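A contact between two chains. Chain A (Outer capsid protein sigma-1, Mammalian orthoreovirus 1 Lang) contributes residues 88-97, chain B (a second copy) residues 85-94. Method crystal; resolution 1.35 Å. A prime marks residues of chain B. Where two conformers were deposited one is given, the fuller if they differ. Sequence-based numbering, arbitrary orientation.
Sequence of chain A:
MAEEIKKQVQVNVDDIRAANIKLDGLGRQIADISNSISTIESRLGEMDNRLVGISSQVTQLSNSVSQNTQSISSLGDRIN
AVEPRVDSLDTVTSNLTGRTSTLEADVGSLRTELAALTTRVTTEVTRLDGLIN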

# COMPACT_ATOMS: atom_id res chain seq x y z
N SER A 88 -10.09 18.37 22.20
CA SER A 88 -11.20 18.96 22.94
C SER A 88 -11.22 18.44 24.38
O SER A 88 -11.44 19.21 25.34
CB SER A 88 -12.51 18.63 22.22
OG SER A 88 -13.62 19.08 22.99
N LEU A 89 -11.02 17.11 24.56
CA LEU A 89 -11.00 16.55 25.92
C LEU A 89 -9.86 17.13 26.73
O LEU A 89 -10.07 17.40 27.92
CB LEU A 89 -10.84 15.00 25.82
CG LEU A 89 -12.16 14.31 25.43
CD1 LEU A 89 -11.88 12.91 24.86
CD2 LEU A 89 -13.11 14.22 26.62
N ASP A 90 -8.70 17.41 26.11
CA ASP A 90 -7.63 18.05 26.90
C ASP A 90 -8.10 19.41 27.42
O ASP A 90 -7.87 19.77 28.61
CB ASP A 90 -6.43 18.27 26.00
CG ASP A 90 -5.55 17.06 25.76
OD1 ASP A 90 -5.73 16.04 26.48
OD2 ASP A 90 -4.62 17.14 24.87
N THR A 91 -8.72 20.18 26.55
CA THR A 91 -9.18 21.53 26.95
C THR A 91 -10.28 21.45 27.99
O THR A 91 -10.28 22.16 29.02
CB THR A 91 -9.59 22.30 25.66
OG1 THR A 91 -8.43 22.41 24.85
CG2 THR A 91 -10.12 23.72 26.00
N VAL A 92 -11.30 20.60 27.77
CA VAL A 92 -12.42 20.55 28.68
C VAL A 92 -11.93 20.09 30.04
O VAL A 92 -12.37 20.62 31.08
CB VAL A 92 -13.56 19.64 28.14
CG1 VAL A 92 -14.64 19.51 29.20
CG2 VAL A 92 -14.15 20.22 26.88
N THR A 93 -11.10 19.02 30.09
CA THR A 93 -10.62 18.55 31.40
C THR A 93 -9.74 19.56 32.09
O THR A 93 -9.76 19.62 33.32
CB THR A 93 -9.94 17.18 31.31
OG1 THR A 93 -8.87 17.23 30.39
CG2 THR A 93 -10.92 16.09 30.83
N SER A 94 -9.01 20.38 31.35
CA SER A 94 -8.24 21.44 32.01
C SER A 94 -9.19 22.43 32.66
O SER A 94 -8.97 22.79 33.83
CB SER A 94 -7.37 22.12 30.97
OG SER A 94 -6.36 21.19 30.58
N ASN A 95 -10.30 22.78 32.03
CA ASN A 95 -11.30 23.70 32.64
C ASN A 95 -11.98 23.01 33.83
O ASN A 95 -12.25 23.66 34.88
CB ASN A 95 -12.34 24.06 31.61
CG ASN A 95 -13.43 24.89 32.20
OD1 ASN A 95 -14.46 24.34 32.56
ND2 ASN A 95 -13.18 26.17 32.46
N LEU A 96 -12.28 21.73 33.70
CA LEU A 96 -12.93 21.10 34.83
C LEU A 96 -11.98 21.06 36.01
O LEU A 96 -12.44 21.23 37.15
CB LEU A 96 -13.33 19.66 34.49
CG LEU A 96 -14.56 19.54 33.60
CD1 LEU A 96 -14.81 18.10 33.25
CD2 LEU A 96 -15.87 20.09 34.36
N THR A 97 -10.68 20.79 35.81
CA THR A 97 -9.72 20.75 36.92
C THR A 97 -9.72 22.07 37.66
O THR A 97 -9.76 22.08 38.90
CB THR A 97 -8.30 20.42 36.39
OG1 THR A 97 -8.35 19.10 35.77
CG2 THR A 97 -7.28 20.38 37.49
N ARG B 85 -12.54 4.24 23.45
CA ARG B 85 -11.94 4.87 24.63
C ARG B 85 -12.21 6.38 24.62
O ARG B 85 -12.40 6.99 25.68
CB ARG B 85 -10.42 4.61 24.70
CG ARG B 85 -10.14 3.08 24.85
CD ARG B 85 -8.65 2.81 24.85
NE ARG B 85 -8.00 3.46 26.00
CZ ARG B 85 -6.72 3.79 26.03
NH1 ARG B 85 -5.96 3.63 24.93
NH2 ARG B 85 -6.21 4.41 27.09
N VAL B 86 -12.21 6.98 23.43
CA VAL B 86 -12.52 8.42 23.31
C VAL B 86 -14.02 8.63 23.57
O VAL B 86 -14.42 9.54 24.29
CB VAL B 86 -12.09 8.94 21.95
CG1 VAL B 86 -12.47 10.42 21.79
CG2 VAL B 86 -10.57 8.77 21.74
N ASP B 87 -14.88 7.70 23.06
CA ASP B 87 -16.32 7.79 23.35
C ASP B 87 -16.52 7.75 24.88
O ASP B 87 -17.31 8.54 25.44
CB ASP B 87 -17.04 6.58 22.78
CG ASP B 87 -16.98 6.42 21.26
OD1 ASP B 87 -16.66 7.42 20.57
OD2 ASP B 87 -17.34 5.33 20.78
N SER B 88 -15.81 6.86 25.58
CA SER B 88 -15.97 6.75 27.05
C SER B 88 -15.49 8.02 27.75
O SER B 88 -16.14 8.48 28.69
CB SER B 88 -15.21 5.54 27.57
OG SER B 88 -15.25 5.48 28.99
N LEU B 89 -14.39 8.60 27.28
CA LEU B 89 -13.94 9.88 27.89
C LEU B 89 -14.98 10.97 27.64
O LEU B 89 -15.20 11.80 28.55
CB LEU B 89 -12.59 10.26 27.29
CG LEU B 89 -11.42 9.42 27.85
CD1 LEU B 89 -10.22 9.55 26.93
CD2 LEU B 89 -11.07 9.85 29.32
N ASP B 90 -15.59 11.03 26.46
CA ASP B 90 -16.67 12.00 26.26
C ASP B 90 -17.82 11.78 27.26
O ASP B 90 -18.37 12.77 27.79
CB ASP B 90 -17.21 11.85 24.83
CG ASP B 90 -16.38 12.48 23.74
OD1 ASP B 90 -15.42 13.24 24.07
OD2 ASP B 90 -16.64 12.17 22.54
N THR B 91 -18.16 10.54 27.55
CA THR B 91 -19.22 10.27 28.53
C THR B 91 -18.78 10.66 29.94
O THR B 91 -19.58 11.29 30.67
CB THR B 91 -19.56 8.76 28.47
OG1 THR B 91 -20.13 8.57 27.18
CG2 THR B 91 -20.61 8.34 29.52
N VAL B 92 -17.55 10.31 30.34
CA VAL B 92 -17.11 10.63 31.70
C VAL B 92 -17.02 12.16 31.83
O VAL B 92 -17.41 12.67 32.89
CB VAL B 92 -15.73 9.98 31.97
CG1 VAL B 92 -15.08 10.54 33.23
CG2 VAL B 92 -15.86 8.44 32.07
N THR B 93 -16.53 12.87 30.81
CA THR B 93 -16.44 14.33 30.95
C THR B 93 -17.82 14.97 30.95
O THR B 93 -18.01 15.94 31.70
CB THR B 93 -15.49 14.90 29.94
OG1 THR B 93 -15.99 14.75 28.64
CG2 THR B 93 -14.15 14.29 30.03
N SER B 94 -18.82 14.44 30.19
CA SER B 94 -20.18 14.96 30.29
C SER B 94 -20.66 14.76 31.74
O SER B 94 -21.27 15.66 32.33
CB SER B 94 -21.07 14.16 29.33
OG SER B 94 -22.45 14.57 29.48

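Both stretches are helical throughout, and their axes run in roughly the same direction, inclined by 24° and separated by 10.9 Å at closest approach. The backbones are nearly in register: the CA atoms of Thr93 and Thr93′ lie 7.2 Å apart, while CA of Leu89 lies 7.3 Å from CA of Asp90′. Within each helix the regular i to i+4 backbone hydrogen bonds are kept, as in Thr93 N to Leu89 O (2.9 Å) and Thr93′ N to Leu89′ O (2.8 Å), so the main-chain polar groups of this region are largely satisfied internally. No hydrogen bond crosses between the two stretches, and the 271 Å² they bury rests on packing.

Leu89 dominates that packing. Its CA-to-CB bond points toward chain B, and its side chain, in the m,t rotamer, enters as a knob the hole formed by Val86′, Leu89′, Asp90′ and Thr93′. Leu89 CD1 lies 3.7 Å from Leu89′ CB and 4.0 Å from Val86′ CG1; both methyls, Leu89 CD1 and Leu89 CD2, lie 3.6 Å from Asp90′ OD1, and Leu89 CD2 is also 3.6 Å from Thr93′ OG1. The other carboxylate oxygen, Asp90′ OD2, is hydrogen-bonded elsewhere in the structure.

One helical turn farther on, the two copies of Thr93 meet through their methyl groups, with Thr93 CG2 3.8 Å from Thr93′ CG2. Both are in the p rotamer, Thr93′ in the conformer given here. In chain A this places the hydroxyl against its own helix, where Thr93 OG1 donates to Leu89 O (2.8 Å), so a polar residue can present a methyl group to the interface. Beyond this pair, Leu96 makes a looser contact, its CD1 lying 4.2 Å from the carbonyl O of Thr93′.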